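Local structure of flavin-dependent monooxygenase, oxygenase subunit HsaA (Rhodococcus sp., 2RFQ) at residues 115-120 with 146-151; 141-146 with 188-193; 177-182 with 194-199. The protein catalyses, as the oxygenase component of a two-component system, the FMNH2-dependent ortho-hydroxylation of the secosteroid phenol 3-HSA during cholesterol breakdown. All coordinates share one frame; numbering follows the deposited sequence.

Contact 1. Residues 115-120 with 146-151; sequences RISSSY and DHASWA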
ATOM      1  N   ARG A 115       8.782   4.101  42.190  1.00  8.46           N
ATOM      2  CA  ARG A 115       8.169   3.813  40.891  1.00  9.40           C
ATOM      3  C   ARG A 115       7.066   2.761  41.026  1.00  9.04           C
ATOM      4  O   ARG A 115       7.049   1.945  41.967  1.00  8.52           O
ATOM      5  CB  ARG A 115       9.221   3.317  39.902  1.00  9.51           C
ATOM      6  CG  ARG A 115      10.176   4.411  39.439  1.00 10.81           C
ATOM      7  CD  ARG A 115      11.176   3.859  38.438  1.00 10.64           C
ATOM      8  NE  ARG A 115      12.278   3.121  39.051  1.00 10.22           N
ATOM      9  CZ  ARG A 115      13.384   3.698  39.538  1.00 12.96           C
ATOM     10  NH1 ARG A 115      13.522   5.035  39.539  1.00 10.92           N
ATOM     11  NH2 ARG A 115      14.343   2.939  40.065  1.00 12.20           N
ATOM     12  N   ILE A 116       6.174   2.792  40.050  1.00  8.93           N
ATOM     13  CA  ILE A 116       4.982   1.938  40.032  1.00  9.51           C
ATOM     14  C   ILE A 116       4.958   1.281  38.656  1.00 10.42           C
ATOM     15  O   ILE A 116       5.241   1.958  37.661  1.00 10.97           O
ATOM     16  CB  ILE A 116       3.706   2.845  40.176  1.00 10.52           C
ATOM     17  CG1 ILE A 116       3.719   3.616  41.503  1.00  9.66           C
ATOM     18  CG2 ILE A 116       2.411   2.049  40.100  1.00  9.63           C
ATOM     19  CD1 ILE A 116       4.120   5.063  41.329  1.00 13.98           C
ATOM     20  N   SER A 117       4.653  -0.019  38.590  1.00  9.28           N
ATOM     21  CA  SER A 117       4.466  -0.671  37.277  1.00  9.49           C
ATOM     22  C   SER A 117       2.982  -0.917  37.088  1.00  9.46           C
ATOM     23  O   SER A 117       2.192  -0.622  37.999  1.00  9.28           O
ATOM     24  CB  SER A 117       5.298  -1.958  37.137  1.00 10.01           C
ATOM     25  OG  SER A 117       4.779  -3.025  37.915  1.00 10.72           O
ATOM     26  N   SER A 118       2.576  -1.416  35.924  1.00  8.47           N
ATOM     27  CA  SER A 118       1.138  -1.647  35.746  1.00  8.28           C
ATOM     28  C   SER A 118       0.836  -2.848  34.904  1.00  8.73           C
ATOM     29  O   SER A 118       1.712  -3.386  34.224  1.00  8.64           O
ATOM     30  CB  SER A 118       0.488  -0.443  35.058  1.00  9.34           C
ATOM     31  OG  SER A 118       0.968  -0.363  33.714  1.00  9.85           O
ATOM     32  N   SER A 119      -0.431  -3.245  34.934  1.00  8.31           N
ATOM     33  CA  SER A 119      -0.961  -4.128  33.904  1.00  8.86           C
ATOM     34  C   SER A 119      -2.437  -3.796  33.873  1.00  9.80           C
ATOM     35  O   SER A 119      -3.162  -4.131  34.801  1.00  9.61           O
ATOM     36  CB  SER A 119      -0.713  -5.596  34.257  1.00  9.30           C
ATOM     37  OG  SER A 119      -1.260  -6.467  33.267  1.00 11.17           O
ATOM     38  N   TYR A 120      -2.867  -3.068  32.842  1.00 10.98           N
ATOM     39  CA  TYR A 120      -4.245  -2.527  32.871  1.00 11.69           C
ATOM     40  C   TYR A 120      -5.304  -3.437  32.276  1.00 12.66           C
ATOM     41  O   TYR A 120      -6.510  -3.245  32.533  1.00 12.86           O
ATOM     42  CB  TYR A 120      -4.304  -1.151  32.204  1.00 12.31           C
ATOM     43  CG  TYR A 120      -3.588  -0.045  32.945  1.00 12.31           C
ATOM     44  CD1 TYR A 120      -3.996   0.358  34.225  1.00 10.83           C
ATOM     45  CD2 TYR A 120      -2.511   0.626  32.352  1.00 12.90           C
ATOM     46  CE1 TYR A 120      -3.321   1.412  34.890  1.00 11.01           C
ATOM     47  CE2 TYR A 120      -1.846   1.664  32.993  1.00 12.21           C
ATOM     48  CZ  TYR A 120      -2.254   2.053  34.276  1.00 13.32           C
ATOM     49  OH  TYR A 120      -1.621   3.097  34.930  1.00 12.37           O
ATOM     50  N   ASP A 146      10.228  -5.111  37.585  0.50  9.44           N
ATOM     51  CA  ASP A 146      11.307  -5.294  38.568  0.50  9.41           C
ATOM     52  C   ASP A 146      11.792  -3.959  39.139  0.50  9.24           C
ATOM     53  O   ASP A 146      12.353  -3.899  40.243  0.50 10.13           O
ATOM     54  CB  ASP A 146      12.486  -6.050  37.956  0.50  9.42           C
ATOM     55  CG  ASP A 146      13.498  -6.499  39.000  0.50  8.09           C
ATOM     56  OD1 ASP A 146      13.099  -7.087  40.029  0.50  7.35           O
ATOM     57  OD2 ASP A 146      14.693  -6.253  38.785  0.50  7.42           O
ATOM     58  N   HIS A 147      11.553  -2.889  38.383  1.00  9.30           N
ATOM     59  CA  HIS A 147      12.059  -1.564  38.739  1.00  9.64           C
ATOM     60  C   HIS A 147      11.066  -0.741  39.522  1.00 10.48           C
ATOM     61  O   HIS A 147      11.250   0.466  39.666  1.00 10.18           O
ATOM     62  CB  HIS A 147      12.481  -0.821  37.474  1.00 10.22           C
ATOM     63  CG  HIS A 147      13.676  -1.433  36.825  1.00  9.48           C
ATOM     64  ND1 HIS A 147      14.912  -1.456  37.438  1.00  9.08           N
ATOM     65  CD2 HIS A 147      13.827  -2.069  35.636  1.00 10.91           C
ATOM     66  CE1 HIS A 147      15.779  -2.072  36.647  1.00  9.99           C
ATOM     67  NE2 HIS A 147      15.144  -2.448  35.546  1.00 10.10           N
ATOM     68  N   ALA A 148      10.020  -1.393  40.023  1.00 10.08           N
ATOM     69  CA  ALA A 148       8.954  -0.690  40.741  1.00  9.60           C
ATOM     70  C   ALA A 148       8.695  -1.392  42.055  1.00  9.77           C
ATOM     71  O   ALA A 148       9.012  -2.575  42.195  1.00  9.13           O
ATOM     72  CB  ALA A 148       7.659  -0.674  39.885  1.00 10.50           C
ATOM     73  N   SER A 149       8.111  -0.674  43.009  1.00  8.67           N
ATOM     74  CA  SER A 149       7.807  -1.253  44.327  1.00  9.84           C
ATOM     75  C   SER A 149       6.307  -1.235  44.617  1.00  8.66           C
ATOM     76  O   SER A 149       5.874  -1.602  45.718  1.00  8.50           O
ATOM     77  CB  SER A 149       8.612  -0.570  45.446  1.00 10.04           C
ATOM     78  OG  SER A 149       8.313   0.793  45.486  1.00 12.76           O
ATOM     79  N   TRP A 150       5.525  -0.825  43.614  1.00  8.86           N
ATOM     80  CA  TRP A 150       4.059  -0.892  43.629  1.00  8.19           C
ATOM     81  C   TRP A 150       3.590  -1.222  42.229  1.00  8.20           C
ATOM     82  O   TRP A 150       4.315  -0.988  41.253  1.00  8.44           O
ATOM     83  CB  TRP A 150       3.449   0.474  43.943  1.00  8.90           C
ATOM     84  CG  TRP A 150       3.684   0.944  45.363  1.00  8.43           C
ATOM     85  CD1 TRP A 150       4.840   1.497  45.850  1.00  9.69           C
ATOM     86  CD2 TRP A 150       2.752   0.927  46.458  1.00  9.52           C
ATOM     87  NE1 TRP A 150       4.688   1.815  47.173  1.00 10.31           N
ATOM     88  CE2 TRP A 150       3.419   1.478  47.576  1.00  9.30           C
ATOM     89  CE3 TRP A 150       1.415   0.500  46.601  1.00 10.45           C
ATOM     90  CZ2 TRP A 150       2.802   1.615  48.838  1.00 10.46           C
ATOM     91  CZ3 TRP A 150       0.789   0.639  47.865  1.00 10.26           C
ATOM     92  CH2 TRP A 150       1.500   1.194  48.959  1.00  9.91           C
ATOM     93  N   ALA A 151       2.368  -1.737  42.121  1.00  8.27           N
ATOM     94  CA  ALA A 151       1.747  -1.930  40.801  1.00  8.44           C
ATOM     95  C   ALA A 151       0.341  -1.399  40.821  1.00  9.18           C
ATOM     96  O   ALA A 151      -0.326  -1.444  41.861  1.00  9.49           O
ATOM     97  CB  ALA A 151       1.736  -3.405  40.413  1.00  9.35           C
TER
HETATM   98  O   HOH W   1      10.491   1.928  43.489  1.00 13.77           O
HETATM   99  O   HOH W   2      15.344   0.141  39.659  1.00 15.79           O
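Arg115 reaches the backbone of His147, setting NE 2.9 Å from its O. The donor lies in the plane of that carbonyl, whereas the oxygen sits 17° out of the guanidinium plane. A bend at chi3 (-79°) turns NE toward His147 O. On the same guanidinium NH2 gives a proton to a water that also bonds His147 ND1, at the edge of the imidazole ring; NH1 goes to Gln45 OE1 and His147 NE2 to Ile36 O. The backbone of Arg115 is held as well: its O accepts Ser149 N at 3.0 Å, and a second water joins its N to Ser149 OG. Ala148 CB wedges in between, 3.3 Å from Ser117 N and 3.4 Å from Arg115 O. Farther along, Ser117 N bonds Trp150 O at 2.9 Å, and Ala151 CA-H approaches Ser117 O, as in parallel strands. Ile116 CG1 rests 4.0 Å from Trp150 CB; helix 101-108 packs on both residues, helix 80-96 on Ile116. Ser117 OG, near Ala151 CB, finds its polar partner in Ser142 OG. Backbone bonds thus hold strand 116-119 against strand 150-159, while one arginine ties down the turn before the latter. Ser118 and Ser119 continue the same strand and Tyr120 follows it, consistent with a role of the pairing in positioning these three residues, assigned to FMN binding by similarity.

Contact 2. Residues 141-146 with 188-193; sequences WSSGCD and RGTGSN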
ATOM      1  N   TRP A 141       2.535  -8.956  31.214  1.00 11.76           N
ATOM      2  CA  TRP A 141       2.970  -7.804  30.436  1.00 12.43           C
ATOM      3  C   TRP A 141       3.199  -6.539  31.280  1.00 11.34           C
ATOM      4  O   TRP A 141       2.920  -5.422  30.808  1.00 10.97           O
ATOM      5  CB  TRP A 141       2.015  -7.515  29.246  1.00 14.57           C
ATOM      6  CG  TRP A 141       1.665  -8.722  28.379  1.00 20.31           C
ATOM      7  CD1 TRP A 141       0.781  -9.715  28.693  1.00 23.97           C
ATOM      8  CD2 TRP A 141       2.155  -9.032  27.065  1.00 23.72           C
ATOM      9  NE1 TRP A 141       0.702 -10.635  27.668  1.00 25.89           N
ATOM     10  CE2 TRP A 141       1.540 -10.237  26.659  1.00 25.34           C
ATOM     11  CE3 TRP A 141       3.045  -8.400  26.187  1.00 23.95           C
ATOM     12  CZ2 TRP A 141       1.791 -10.834  25.408  1.00 24.30           C
ATOM     13  CZ3 TRP A 141       3.293  -8.982  24.947  1.00 21.82           C
ATOM     14  CH2 TRP A 141       2.669 -10.198  24.569  1.00 22.88           C
ATOM     15  N   SER A 142       3.724  -6.694  32.504  1.00 10.01           N
ATOM     16  CA  SER A 142       3.994  -5.519  33.349  1.00  9.31           C
ATOM     17  C   SER A 142       5.410  -5.036  33.052  1.00 10.05           C
ATOM     18  O   SER A 142       6.366  -5.418  33.701  1.00  9.32           O
ATOM     19  CB  SER A 142       3.799  -5.835  34.846  1.00  9.85           C
ATOM     20  OG  SER A 142       3.828  -4.617  35.595  1.00 11.25           O
ATOM     21  N   SER A 143       5.515  -4.188  32.035  1.00 10.33           N
ATOM     22  CA  SER A 143       6.811  -3.684  31.596  1.00  9.97           C
ATOM     23  C   SER A 143       7.563  -2.999  32.716  1.00  9.43           C
ATOM     24  O   SER A 143       7.020  -2.126  33.412  1.00  9.45           O
ATOM     25  CB  SER A 143       6.648  -2.699  30.435  1.00  9.41           C
ATOM     26  OG  SER A 143       6.017  -3.348  29.341  1.00 10.89           O
ATOM     27  N   GLY A 144       8.835  -3.382  32.867  1.00  9.84           N
ATOM     28  CA  GLY A 144       9.695  -2.790  33.900  1.00 10.74           C
ATOM     29  C   GLY A 144       9.270  -3.079  35.340  1.00  9.85           C
ATOM     30  O   GLY A 144       9.701  -2.382  36.255  1.00 10.64           O
ATOM     31  N   CYS A 145       8.476  -4.132  35.556  1.00  9.42           N
ATOM     32  CA  CYS A 145       7.957  -4.399  36.901  1.00  9.65           C
ATOM     33  C   CYS A 145       9.057  -4.604  37.972  1.00  9.88           C
ATOM     34  O   CYS A 145       8.838  -4.286  39.137  1.00  9.31           O
ATOM     35  CB  CYS A 145       6.950  -5.558  36.895  1.00  9.82           C
ATOM     36  SG  CYS A 145       7.592  -7.106  36.237  1.00 11.08           S
ATOM     37  N   ASP A 146      10.228  -5.111  37.585  0.50  9.44           N
ATOM     38  CA  ASP A 146      11.307  -5.294  38.568  0.50  9.41           C
ATOM     39  C   ASP A 146      11.792  -3.959  39.139  0.50  9.24           C
ATOM     40  O   ASP A 146      12.353  -3.899  40.243  0.50 10.13           O
ATOM     41  CB  ASP A 146      12.486  -6.050  37.956  0.50  9.42           C
ATOM     42  CG  ASP A 146      13.498  -6.499  39.000  0.50  8.09           C
ATOM     43  OD1 ASP A 146      13.099  -7.087  40.029  0.50  7.35           O
ATOM     44  OD2 ASP A 146      14.693  -6.253  38.785  0.50  7.42           O
ATOM     45  N   ARG A 188      12.466  -7.413  24.107  1.00  8.21           N
ATOM     46  CA  ARG A 188      13.008  -8.400  25.062  1.00  8.27           C
ATOM     47  C   ARG A 188      13.511  -7.715  26.340  1.00  8.05           C
ATOM     48  O   ARG A 188      13.299  -8.205  27.461  1.00  9.42           O
ATOM     49  CB  ARG A 188      14.141  -9.190  24.411  1.00  9.57           C
ATOM     50  CG  ARG A 188      13.614 -10.092  23.334  1.00  9.13           C
ATOM     51  CD  ARG A 188      14.752 -10.776  22.561  1.00 14.26           C
ATOM     52  NE  ARG A 188      14.218 -11.833  21.719  1.00 20.51           N
ATOM     53  CZ  ARG A 188      14.870 -12.393  20.702  1.00 24.77           C
ATOM     54  NH1 ARG A 188      16.090 -11.959  20.349  1.00 22.20           N
ATOM     55  NH2 ARG A 188      14.293 -13.391  20.033  1.00 26.59           N
ATOM     56  N   GLY A 189      14.137  -6.554  26.177  1.00  7.44           N
ATOM     57  CA  GLY A 189      14.699  -5.825  27.321  1.00  7.94           C
ATOM     58  C   GLY A 189      13.684  -5.289  28.318  1.00  8.71           C
ATOM     59  O   GLY A 189      14.062  -4.886  29.416  1.00  9.41           O
ATOM     60  N   THR A 190      12.392  -5.261  27.943  1.00  7.57           N
ATOM     61  CA  THR A 190      11.411  -4.618  28.809  1.00  8.01           C
ATOM     62  C   THR A 190      11.121  -5.408  30.090  1.00  8.61           C
ATOM     63  O   THR A 190      10.611  -4.831  31.049  1.00 10.06           O
ATOM     64  CB  THR A 190      10.078  -4.292  28.071  1.00  7.25           C
ATOM     65  OG1 THR A 190       9.461  -5.515  27.640  1.00  8.16           O
ATOM     66  CG2 THR A 190      10.371  -3.379  26.863  1.00  7.72           C
ATOM     67  N   GLY A 191      11.447  -6.709  30.108  1.00  9.06           N
ATOM     68  CA  GLY A 191      11.173  -7.506  31.305  1.00  9.37           C
ATOM     69  C   GLY A 191       9.711  -7.387  31.693  1.00  9.57           C
ATOM     70  O   GLY A 191       9.374  -7.134  32.859  1.00 10.10           O
ATOM     71  N   SER A 192       8.846  -7.575  30.713  1.00  9.37           N
ATOM     72  CA  SER A 192       7.404  -7.426  30.911  1.00  8.78           C
ATOM     73  C   SER A 192       6.789  -8.673  31.554  1.00  8.98           C
ATOM     74  O   SER A 192       5.994  -9.389  30.933  1.00  9.71           O
ATOM     75  CB  SER A 192       6.716  -7.030  29.582  1.00  9.23           C
ATOM     76  OG  SER A 192       7.246  -5.777  29.154  1.00  9.54           O
ATOM     77  N   ASN A 193       7.173  -8.896  32.815  1.00  9.21           N
ATOM     78  CA  ASN A 193       6.816 -10.118  33.525  1.00  9.53           C
ATOM     79  C   ASN A 193       5.438 -10.043  34.185  1.00  9.89           C
ATOM     80  O   ASN A 193       4.701  -9.071  33.975  1.00 10.30           O
ATOM     81  CB  ASN A 193       7.951 -10.475  34.484  1.00  9.56           C
ATOM     82  CG  ASN A 193       9.140 -11.023  33.748  1.00 10.24           C
ATOM     83  OD1 ASN A 193      10.300 -10.614  33.980  1.00 15.52           O
ATOM     84  ND2 ASN A 193       8.871 -11.929  32.826  1.00  6.82           N
TER
HETATM   85  O   HOH W   3       4.136 -11.465  31.352  1.00 10.67           O
HETATM   86  O   HOH W   4      11.161  -6.056  34.798  1.00 11.93           O
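Ser143 and Ser192 meet hydroxyl to hydroxyl where the type II beta turn Ser142-Cys145, at the weakly bonded end of strand 132-142, lies against the loop leading into strand 193-198. This is the middle beta domain of the acyl-CoA dehydrogenase fold, and Trp141, Ser142 and Ser143 are FMN-binding residues by similarity. Among the side-chain bonds, Ser143 OG and Ser192 OG stand 2.7 Å apart, and either may donate. Chi1 of -60° and -61° sets each OG beside its own backbone N and toward the other hydroxyl. Thr190 OG1 is a further close neighbour of Ser192 OG, and Ser143 OG receives a weak bond from Trp84 NE1 of helix 80-96, so the hydroxyl pair sits within a small polar cluster. Backbone bonds clamp the turn at two points: Ser142 N to Asn193 O at 3.0 Å, with the donor in the carbonyl plane, and Gly144 N to Thr190 O at 2.9 Å, nearly along the C=O axis. Gly144 and Gly191 both have positive phi, and Ser142 and Ser192 each centre an inverse gamma turn, so both segments bend sharply where they touch. Two waters bridge the flanks, one from Trp141 N to Ser192 O, the other from Asp146 N to Gly191 O. Trp141 itself turns away from the loop, its ring meeting that of Trp182 steeply and packing on Ala346 of a second subunit. Cys145 SG packs 3.8 Å from Asn193 CB and equally far from the carbonyl oxygen Gly191 O.

Contact 3. Residues 177-182 with 194-199; sequences RIDDVW and TVVVED. With 1PS (3-pyridinium-1-ylpropane-1-sulfonate), chain F.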
ATOM      1  N   ARG A 177       3.939 -11.334  43.762  1.00 13.35           N
ATOM      2  CA  ARG A 177       5.118 -12.052  43.271  1.00 14.39           C
ATOM      3  C   ARG A 177       5.270 -11.780  41.778  1.00 14.15           C
ATOM      4  O   ARG A 177       4.276 -11.709  41.046  1.00 13.99           O
ATOM      5  CB  ARG A 177       4.922 -13.557  43.508  1.00 14.93           C
ATOM      6  CG  ARG A 177       6.113 -14.409  43.179  1.00 16.93           C
ATOM      7  CD  ARG A 177       5.781 -15.907  43.330  1.00 15.98           C
ATOM      8  NE  ARG A 177       5.037 -16.466  42.197  1.00 18.19           N
ATOM      9  CZ  ARG A 177       3.811 -16.972  42.266  1.00 20.43           C
ATOM     10  NH1 ARG A 177       3.163 -17.005  43.427  1.00 22.38           N
ATOM     11  NH2 ARG A 177       3.237 -17.478  41.176  1.00 20.70           N
ATOM     12  N   ILE A 178       6.508 -11.621  41.328  1.00 12.81           N
ATOM     13  CA  ILE A 178       6.762 -11.449  39.903  1.00 12.23           C
ATOM     14  C   ILE A 178       7.300 -12.767  39.358  1.00 12.08           C
ATOM     15  O   ILE A 178       8.308 -13.291  39.881  1.00 12.15           O
ATOM     16  CB  ILE A 178       7.769 -10.299  39.633  1.00 11.76           C
ATOM     17  CG1 ILE A 178       7.158  -8.935  40.008  1.00 11.34           C
ATOM     18  CG2 ILE A 178       8.179 -10.294  38.177  1.00 11.22           C
ATOM     19  CD1 ILE A 178       8.155  -7.754  40.009  1.00 13.39           C
ATOM     20  N   ASP A 179       6.626 -13.303  38.331  1.00 11.42           N
ATOM     21  CA  ASP A 179       7.057 -14.537  37.654  1.00 12.52           C
ATOM     22  C   ASP A 179       7.768 -14.179  36.363  1.00 12.64           C
ATOM     23  O   ASP A 179       7.225 -13.430  35.548  1.00 12.43           O
ATOM     24  CB  ASP A 179       5.857 -15.429  37.359  1.00 12.89           C
ATOM     25  CG  ASP A 179       5.384 -16.181  38.595  1.00 15.83           C
ATOM     26  OD1 ASP A 179       6.088 -16.144  39.637  1.00 17.84           O
ATOM     27  OD2 ASP A 179       4.308 -16.804  38.518  1.00 18.87           O
ATOM     28  N   ASP A 180       8.985 -14.704  36.191  1.00 13.37           N
ATOM     29  CA  ASP A 180       9.796 -14.401  35.016  1.00 13.98           C
ATOM     30  C   ASP A 180       9.391 -15.319  33.872  1.00 13.95           C
ATOM     31  O   ASP A 180       9.771 -16.498  33.838  1.00 13.97           O
ATOM     32  CB  ASP A 180      11.282 -14.549  35.341  1.00 14.82           C
ATOM     33  CG  ASP A 180      12.163 -14.278  34.157  1.00 16.53           C
ATOM     34  OD1 ASP A 180      11.676 -13.696  33.165  1.00 15.91           O
ATOM     35  OD2 ASP A 180      13.361 -14.640  34.224  1.00 18.67           O
ATOM     36  N   VAL A 181       8.572 -14.781  32.972  1.00 12.65           N
ATOM     37  CA  VAL A 181       8.057 -15.526  31.834  1.00 13.10           C
ATOM     38  C   VAL A 181       8.343 -14.848  30.487  1.00 13.24           C
ATOM     39  O   VAL A 181       7.930 -15.366  29.449  1.00 14.07           O
ATOM     40  CB  VAL A 181       6.528 -15.751  31.930  1.00 13.64           C
ATOM     41  CG1 VAL A 181       6.178 -16.505  33.206  1.00 14.06           C
ATOM     42  CG2 VAL A 181       5.788 -14.411  31.870  1.00 16.03           C
ATOM     43  N   TRP A 182       9.023 -13.700  30.514  1.00 12.01           N
ATOM     44  CA  TRP A 182       9.153 -12.846  29.315  1.00 11.83           C
ATOM     45  C   TRP A 182      10.086 -13.467  28.271  1.00 11.34           C
ATOM     46  O   TRP A 182      11.305 -13.475  28.428  1.00 12.68           O
ATOM     47  CB  TRP A 182       9.635 -11.470  29.755  1.00 10.78           C
ATOM     48  CG  TRP A 182       9.578 -10.417  28.715  1.00 11.43           C
ATOM     49  CD1 TRP A 182      10.619  -9.655  28.270  1.00 11.24           C
ATOM     50  CD2 TRP A 182       8.409  -9.959  28.028  1.00 11.33           C
ATOM     51  NE1 TRP A 182      10.178  -8.749  27.331  1.00  9.00           N
ATOM     52  CE2 TRP A 182       8.821  -8.913  27.163  1.00  9.19           C
ATOM     53  CE3 TRP A 182       7.050 -10.333  28.053  1.00 10.95           C
ATOM     54  CZ2 TRP A 182       7.933  -8.236  26.333  1.00 10.68           C
ATOM     55  CZ3 TRP A 182       6.160  -9.657  27.216  1.00 10.69           C
ATOM     56  CH2 TRP A 182       6.609  -8.610  26.383  1.00 11.14           C
ATOM     57  N   THR A 194       5.080 -11.089  34.938  1.00 10.07           N
ATOM     58  CA  THR A 194       3.702 -11.298  35.373  1.00 10.11           C
ATOM     59  C   THR A 194       3.596 -11.102  36.867  1.00 10.78           C
ATOM     60  O   THR A 194       4.351 -11.693  37.640  1.00 10.44           O
ATOM     61  CB  THR A 194       3.196 -12.716  34.942  1.00 10.46           C
ATOM     62  OG1 THR A 194       3.224 -12.807  33.510  1.00 10.17           O
ATOM     63  CG2 THR A 194       1.777 -12.985  35.435  1.00 11.47           C
ATOM     64  N   VAL A 195       2.640 -10.267  37.251  1.00 10.36           N
ATOM     65  CA  VAL A 195       2.439  -9.864  38.640  1.00 10.19           C
ATOM     66  C   VAL A 195       1.307 -10.711  39.199  1.00 10.33           C
ATOM     67  O   VAL A 195       0.155 -10.622  38.744  1.00 10.60           O
ATOM     68  CB  VAL A 195       2.121  -8.368  38.740  1.00 10.04           C
ATOM     69  CG1 VAL A 195       1.686  -8.001  40.164  1.00  9.23           C
ATOM     70  CG2 VAL A 195       3.350  -7.529  38.296  1.00  9.68           C
ATOM     71  N   VAL A 196       1.668 -11.557  40.158  1.00 10.99           N
ATOM     72  CA  VAL A 196       0.767 -12.584  40.684  1.00 10.32           C
ATOM     73  C   VAL A 196       0.298 -12.155  42.072  1.00 10.79           C
ATOM     74  O   VAL A 196       1.119 -11.888  42.970  1.00 10.24           O
ATOM     75  CB  VAL A 196       1.442 -13.974  40.748  1.00 10.75           C
ATOM     76  CG1 VAL A 196       0.467 -15.009  41.328  1.00 11.30           C
ATOM     77  CG2 VAL A 196       1.933 -14.421  39.354  1.00 10.17           C
ATOM     78  N   VAL A 197      -1.024 -12.085  42.213  1.00 11.16           N
ATOM     79  CA  VAL A 197      -1.671 -11.541  43.414  1.00 11.66           C
ATOM     80  C   VAL A 197      -2.614 -12.623  43.949  1.00 12.13           C
ATOM     81  O   VAL A 197      -3.478 -13.098  43.219  1.00 11.56           O
ATOM     82  CB  VAL A 197      -2.452 -10.230  43.070  1.00 11.39           C
ATOM     83  CG1 VAL A 197      -3.179  -9.665  44.300  1.00 12.02           C
ATOM     84  CG2 VAL A 197      -1.509  -9.173  42.482  1.00 12.32           C
ATOM     85  N   GLU A 198      -2.424 -13.018  45.208  1.00 12.64           N
ATOM     86  CA  GLU A 198      -3.185 -14.123  45.796  1.00 13.78           C
ATOM     87  C   GLU A 198      -3.858 -13.709  47.098  1.00 12.83           C
ATOM     88  O   GLU A 198      -3.189 -13.525  48.117  1.00 12.63           O
ATOM     89  CB  GLU A 198      -2.287 -15.343  46.020  1.00 14.13           C
ATOM     90  CG  GLU A 198      -1.605 -15.815  44.740  1.00 15.38           C
ATOM     91  CD  GLU A 198      -0.729 -17.037  44.924  1.00 17.22           C
ATOM     92  OE1 GLU A 198      -0.398 -17.666  43.897  1.00 23.70           O
ATOM     93  OE2 GLU A 198      -0.397 -17.386  46.079  1.00 22.38           O
ATOM     94  N   ASP A 199      -5.177 -13.551  47.048  1.00 12.82           N
ATOM     95  CA  ASP A 199      -5.970 -13.311  48.258  1.00 13.60           C
ATOM     96  C   ASP A 199      -5.460 -12.098  49.042  1.00 12.92           C
ATOM     97  O   ASP A 199      -5.225 -12.165  50.258  1.00 13.43           O
ATOM     98  CB  ASP A 199      -5.958 -14.582  49.129  1.00 13.87           C
ATOM     99  CG  ASP A 199      -6.900 -14.504  50.316  1.00 18.14           C
ATOM    100  OD1 ASP A 199      -7.993 -13.899  50.185  1.00 20.83           O
ATOM    101  OD2 ASP A 199      -6.543 -15.058  51.389  1.00 21.15           O
TER
HETATM  102  S1  1PS F 393       9.309 -10.358  43.816  1.00 21.46           S
HETATM  103  O1  1PS F 393       8.575 -11.543  43.300  1.00 19.79           O
HETATM  104  O2  1PS F 393      10.300  -9.889  42.814  1.00 24.14           O
HETATM  105  O3  1PS F 393       8.411  -9.222  44.197  1.00 22.31           O
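Val196 N reaches Arg177 O at 2.8 Å, and the return bond from Arg177 N to Val196 O closes a hydrogen-bonded antiparallel pair. Asp179 and Thr194 form the next such pair, with Asp179 N 2.9 Å from Thr194 O and a longer bond from Thr194 N to Asp179 O. Between them Ile178 and Val195 make the non-hydrogen-bonded pair, where Ile178 N points out from the sheet edge and gives its proton to the sulfonate O1 of the bound 1PS at 2.9 Å, almost straight (174°); Arg173 also binds this ligand.

On the face carrying Arg177, Asp179, Thr194 and Val196, the guanidinium grips Asp179, two residues on in the same strand, side-on. NE takes OD1 at 2.8 Å and NH2 takes OD2 at 2.9 Å, both on the syn side of the carboxylate. CG of Arg177 lies anti to the backbone N (chi1 -174°), and a bend at chi3 turns NE toward Asp179. One face of the guanidinium then rests on Val196, whose CG1 is 3.7 Å from NH2; Val196 CG2 also meets Asp179 OD2. A long cross-strand salt bridge from NH1 to Glu198 OE1 extends the network, its two charged planes 78° apart. Beyond, Val181 CG2 abuts Thr194 OG1. Strand 177-179 thus lies antiparallel on 193-198 at the margin of the acyl-CoA dehydrogenase-like beta domain, where Arg177 and Ile178 line one of the two 1PS sites seen in the crystal.

How the contacts relate
The three contacts cluster on one side of the chain's centre, their own centres about 10 to 12 Å apart, and all reach the same mixed sheet of the middle beta domain. Contacts 1 and 2 interleave along the chain and share Asp146; Ser142 OG of contact 2 also probably bonds Ser118 O of contact 1. The segments of contacts 2 and 3 alternate along the chain too. Strand 193-198 pairs with 132-142 as well as with 177-179, and Trp182 packs against the loop 188-193. Contact 3 opens after contact 1 closes, and touches it through Ile178 and Asp146. The predicted FMN-binding segments 118-120 and 141-143 are thereby held side by side, with a 1PS pocket at the sheet's rim.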